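Local coordinates for protein mandelate racemase/muconate lactonizing enzyme/Enolase superfamily (Rhodobacter sphaeroides, PDB 2HZG) that is a member of the enolase superfamily of unassigned function, with an N-terminal domain and a parallel beta/alpha barrel that binds a sodium ion, at residues H260-L265 against K288-A293; A239-R244 against V248-G253. All blocks are in the same frame, centred on the assembly; numbering follows the deposited sequence.

Interaction 1: residues H260-L265 against K288-A293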
loop_
_atom_site.group_PDB
_atom_site.type_symbol
_atom_site.label_atom_id
_atom_site.label_comp_id
_atom_site.label_asym_id
_atom_site.label_seq_id
_atom_site.Cartn_x
_atom_site.Cartn_y
_atom_site.Cartn_z
ATOM N N HIS A 260 8.024 6.170 5.613
ATOM C CA HIS A 260 8.069 7.323 4.714
ATOM C C HIS A 260 6.724 8.001 4.439
ATOM O O HIS A 260 6.693 9.204 4.235
ATOM C CB HIS A 260 8.880 7.035 3.435
ATOM C CG HIS A 260 10.358 7.065 3.682
ATOM N ND1 HIS A 260 11.104 5.921 3.865
ATOM C CD2 HIS A 260 11.212 8.106 3.851
ATOM C CE1 HIS A 260 12.361 6.253 4.114
ATOM N NE2 HIS A 260 12.452 7.572 4.107
ATOM N N MET A 261 5.632 7.245 4.439
ATOM C CA MET A 261 4.291 7.859 4.395
ATOM C C MET A 261 4.094 8.873 5.541
ATOM O O MET A 261 3.574 9.972 5.328
ATOM C CB MET A 261 3.206 6.800 4.440
ATOM C CG MET A 261 3.112 5.991 3.163
ATOM S SD MET A 261 1.754 4.828 3.232
ATOM C CE MET A 261 0.291 5.886 3.213
ATOM N N ALA A 262 4.544 8.518 6.740
ATOM C CA ALA A 262 4.474 9.430 7.879
ATOM C C ALA A 262 5.473 10.588 7.712
ATOM O O ALA A 262 5.109 11.758 7.904
ATOM C CB ALA A 262 4.720 8.682 9.182
ATOM N N GLN A 263 6.724 10.274 7.350
ATOM C CA GLN A 263 7.708 11.345 7.151
ATOM C C GLN A 263 7.297 12.351 6.078
ATOM O O GLN A 263 7.482 13.553 6.248
ATOM C CB GLN A 263 9.096 10.807 6.825
ATOM C CG GLN A 263 10.144 11.902 6.960
ATOM C CD GLN A 263 11.517 11.450 6.509
ATOM O OE1 GLN A 263 12.451 11.422 7.304
ATOM N NE2 GLN A 263 11.642 11.088 5.242
ATOM N N HIS A 264 6.760 11.845 4.972
ATOM C CA HIS A 264 6.298 12.718 3.886
ATOM C C HIS A 264 5.137 13.605 4.297
ATOM O O HIS A 264 5.088 14.781 3.924
ATOM C CB HIS A 264 5.923 11.902 2.650
ATOM C CG HIS A 264 7.085 11.190 2.028
ATOM N ND1 HIS A 264 6.931 10.144 1.145
ATOM C CD2 HIS A 264 8.418 11.373 2.167
ATOM C CE1 HIS A 264 8.121 9.714 0.763
ATOM N NE2 HIS A 264 9.040 10.435 1.381
ATOM N N LEU A 265 4.194 13.042 5.051
ATOM C CA LEU A 265 3.103 13.847 5.599
ATOM C C LEU A 265 3.630 14.970 6.480
ATOM O O LEU A 265 3.173 16.113 6.357
ATOM C CB LEU A 265 2.089 12.973 6.372
ATOM C CG LEU A 265 0.801 13.679 6.813
ATOM C CD1 LEU A 265 -0.049 14.171 5.630
ATOM C CD2 LEU A 265 0.014 12.696 7.677
ATOM N N LYS A 288 8.282 4.043 16.370
ATOM C CA LYS A 288 9.334 4.711 17.125
ATOM C C LYS A 288 10.225 5.557 16.195
ATOM O O LYS A 288 10.653 6.660 16.550
ATOM C CB LYS A 288 10.177 3.651 17.861
ATOM C CG LYS A 288 11.396 4.177 18.595
ATOM C CD LYS A 288 11.050 5.095 19.768
ATOM C CE LYS A 288 12.303 5.345 20.665
ATOM N NZ LYS A 288 13.479 5.788 19.848
ATOM N N ARG A 289 10.505 5.024 15.013
ATOM C CA ARG A 289 11.250 5.771 14.005
ATOM C C ARG A 289 10.499 7.069 13.652
ATOM O O ARG A 289 11.111 8.128 13.591
ATOM C CB ARG A 289 11.496 4.896 12.777
ATOM C CG ARG A 289 12.491 5.470 11.818
ATOM C CD ARG A 289 12.673 4.563 10.632
ATOM N NE ARG A 289 13.465 5.237 9.599
ATOM C CZ ARG A 289 13.551 4.824 8.346
ATOM N NH1 ARG A 289 12.885 3.732 7.958
ATOM N NH2 ARG A 289 14.293 5.511 7.490
ATOM N N VAL A 290 9.174 6.993 13.490
ATOM C CA VAL A 290 8.352 8.212 13.277
ATOM C C VAL A 290 8.430 9.182 14.460
ATOM O O VAL A 290 8.625 10.399 14.276
ATOM C CB VAL A 290 6.853 7.879 12.969
ATOM C CG1 VAL A 290 6.019 9.185 12.786
ATOM C CG2 VAL A 290 6.746 7.004 11.751
ATOM N N ALA A 291 8.289 8.647 15.676
ATOM C CA ALA A 291 8.365 9.474 16.882
ATOM C C ALA A 291 9.685 10.258 16.998
ATOM O O ALA A 291 9.665 11.459 17.307
ATOM C CB ALA A 291 8.097 8.623 18.143
ATOM N N ASP A 292 10.810 9.589 16.727
ATOM C CA ASP A 292 12.125 10.249 16.654
ATOM C C ASP A 292 12.105 11.368 15.584
ATOM O O ASP A 292 12.574 12.486 15.831
ATOM C CB ASP A 292 13.239 9.251 16.280
ATOM C CG ASP A 292 13.461 8.140 17.324
ATOM O OD1 ASP A 292 12.927 8.187 18.450
ATOM O OD2 ASP A 292 14.203 7.184 16.994
ATOM N N ALA A 293 11.553 11.052 14.406
ATOM C CA ALA A 293 11.495 12.024 13.310
ATOM C C ALA A 293 10.566 13.193 13.657
ATOM O O ALA A 293 10.865 14.338 13.341
ATOM C CB ALA A 293 11.102 11.342 11.978
#

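Interaction 2: residues A239-R244 against V248-G253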
loop_
_atom_site.group_PDB
_atom_site.type_symbol
_atom_site.label_atom_id
_atom_site.label_comp_id
_atom_site.label_asym_id
_atom_site.label_seq_id
_atom_site.Cartn_x
_atom_site.Cartn_y
_atom_site.Cartn_z
ATOM N N ALA A 239 -1.221 20.340 2.489
ATOM C CA ALA A 239 -0.455 21.573 2.572
ATOM C C ALA A 239 -1.308 22.778 2.151
ATOM O O ALA A 239 -1.266 23.817 2.798
ATOM C CB ALA A 239 0.841 21.483 1.697
ATOM N N ALA A 240 -2.058 22.646 1.060
ATOM C CA ALA A 240 -2.970 23.731 0.622
ATOM C C ALA A 240 -3.986 24.101 1.720
ATOM O O ALA A 240 -4.183 25.275 2.025
ATOM C CB ALA A 240 -3.685 23.347 -0.678
ATOM N N LEU A 241 -4.614 23.098 2.323
ATOM C CA LEU A 241 -5.576 23.323 3.398
ATOM C C LEU A 241 -4.939 24.028 4.602
ATOM O O LEU A 241 -5.507 24.982 5.153
ATOM C CB LEU A 241 -6.218 21.996 3.835
ATOM C CG LEU A 241 -7.464 22.114 4.738
ATOM C CD1 LEU A 241 -8.597 22.857 4.020
ATOM C CD2 LEU A 241 -7.936 20.727 5.185
ATOM N N ALA A 242 -3.767 23.548 5.008
ATOM C CA ALA A 242 -3.033 24.116 6.126
ATOM C C ALA A 242 -2.610 25.573 5.887
ATOM O O ALA A 242 -2.386 26.299 6.844
ATOM C CB ALA A 242 -1.812 23.257 6.447
ATOM N N GLY A 243 -2.498 25.987 4.626
ATOM C CA GLY A 243 -2.068 27.352 4.297
ATOM C C GLY A 243 -3.190 28.377 4.227
ATOM O O GLY A 243 -2.945 29.537 3.933
ATOM N N ARG A 244 -4.425 27.960 4.491
ATOM C CA ARG A 244 -5.568 28.866 4.428
ATOM C C ARG A 244 -5.716 29.758 5.662
ATOM O O ARG A 244 -6.608 30.593 5.711
ATOM C CB ARG A 244 -6.862 28.093 4.164
ATOM C CG ARG A 244 -6.776 27.198 2.953
ATOM C CD ARG A 244 -6.721 27.999 1.659
ATOM N NE ARG A 244 -8.068 28.095 1.143
ATOM C CZ ARG A 244 -8.502 27.500 0.043
ATOM N NH1 ARG A 244 -7.682 26.790 -0.716
ATOM N NH2 ARG A 244 -9.766 27.654 -0.306
ATOM N N VAL A 248 -7.577 25.908 13.533
ATOM C CA VAL A 248 -7.599 24.447 13.574
ATOM C C VAL A 248 -6.392 23.919 12.797
ATOM O O VAL A 248 -6.104 24.362 11.672
ATOM C CB VAL A 248 -8.941 23.873 13.033
ATOM C CG1 VAL A 248 -9.161 24.233 11.556
ATOM C CG2 VAL A 248 -9.041 22.353 13.255
ATOM N N ARG A 249 -5.678 22.986 13.405
ATOM C CA ARG A 249 -4.512 22.399 12.762
ATOM C C ARG A 249 -4.891 21.129 12.026
ATOM O O ARG A 249 -5.966 20.582 12.259
ATOM C CB ARG A 249 -3.413 22.176 13.807
ATOM C CG ARG A 249 -2.909 23.528 14.338
ATOM C CD ARG A 249 -2.142 23.362 15.623
ATOM N NE ARG A 249 -0.818 22.793 15.375
ATOM C CZ ARG A 249 0.042 22.448 16.328
ATOM N NH1 ARG A 249 -0.284 22.591 17.610
ATOM N NH2 ARG A 249 1.226 21.945 15.991
ATOM N N ILE A 250 -4.031 20.682 11.113
ATOM C CA ILE A 250 -4.314 19.469 10.348
ATOM C C ILE A 250 -3.575 18.291 10.997
ATOM O O ILE A 250 -2.446 18.435 11.469
ATOM C CB ILE A 250 -3.959 19.615 8.820
ATOM C CG1 ILE A 250 -4.569 20.898 8.208
ATOM C CG2 ILE A 250 -4.387 18.367 8.021
ATOM C CD1 ILE A 250 -6.047 21.170 8.528
ATOM N N ALA A 251 -4.250 17.155 11.059
ATOM C CA ALA A 251 -3.660 15.943 11.627
ATOM C C ALA A 251 -3.833 14.800 10.660
ATOM O O ALA A 251 -4.778 14.782 9.870
ATOM C CB ALA A 251 -4.315 15.599 12.982
ATOM N N GLY A 252 -2.920 13.838 10.716
ATOM C CA GLY A 252 -3.096 12.605 9.956
ATOM C C GLY A 252 -1.936 11.661 10.173
ATOM O O GLY A 252 -1.073 11.913 11.023
ATOM N N GLY A 253 -1.905 10.595 9.371
ATOM C CA GLY A 253 -0.845 9.604 9.436
ATOM C C GLY A 253 -1.305 8.208 9.795
ATOM O O GLY A 253 -0.531 7.256 9.667
#

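Interaction 1: residues H260-L265 against K288-A293
A262 and V290 are the nearest CA pair of the two segments, 6.8 Å apart. The methyl CB of A262 faces the fork of V290, 3.7 Å from CG2 and 3.9 Å from CG1, so both branches share one small partner. V290 holds CG1 anti to its backbone N (chi1 179°), which leaves CG2 beside that N and lets the two methyls straddle the alanine. At the outer side H260 and R289 approach each other. CE1 of the H260 ring lies 4.0 Å from NH2 of R289, with the ring and guanidinium planes turned 86° apart. No hydrogen bond joins them, and a charge on H260, if present, would probably work against the pair. The R289 chain is extended from CG to NE, which carries its head across to the histidine. F259 makes a cation-pi contact with R289. V290 also packs on F259 and on M266, both of the first helix. Helices 259-268 and 284-297 are neighbours on the outside of the barrel. Beneath them A262 and V290 both rest on I274 and I276 of strand 273-276, while H260 also packs on G233 of the second subunit.

Interaction 2: residues A239-R244 against V248-G253
I250 turns CG1 anti to its carbonyl carbon (chi1 -50°), and this places CG1 against the helix that precedes the strand. Its second torsion (chi2 -47°) then sets CD1 against L241. On that helix L241 has CG anti to the backbone N (chi1 -167°), which puts the branch point of the leucine near the end of the isoleucine. The two side chains cross at about a right angle, with L241 CD2 3.9 Å from I250 CD1. L241 CG is a little farther, 4.2 Å from I250 CD1. The other half of the contact lies nearer the backbone: A242 CB sits 4.0 Å from I250 CG1. A single isoleucine thus covers two consecutive residues in the last turn of helix 235-242. The chain then leaves the helix through G243 and R244 and soon enters strand 249-252, within the beta-alpha-beta unit that starts with strand 225-227. P229 touches both L241 and I250, and L215 of helix 215-220 also packs on L241. Between the two segments there is no hydrogen bond or salt bridge. The contact is apolar, so it probably contributes through burial of hydrocarbon and not through directed bonds.

Both interactions lie in the parallel beta/alpha barrel domain. Interaction 2 comes first along the chain and closes before interaction 1 opens. It joins helix 235-242 to strand 249-252; interaction 1 joins the next helix, 259-268, to helix 284-297. Their centres are about 17 Å apart, yet they touch: L265 CD2 lies 3.3 Å from G253 N. L265 on helix 259-268 also packs on L235 and H238 of helix 235-242, so the two helices lie side by side. One contact binds helix to strand and the other helix to helix, in successive units of the barrel wall. E254, a sodium ligand, directly follows the segment 248-253 and precedes helix 259-268.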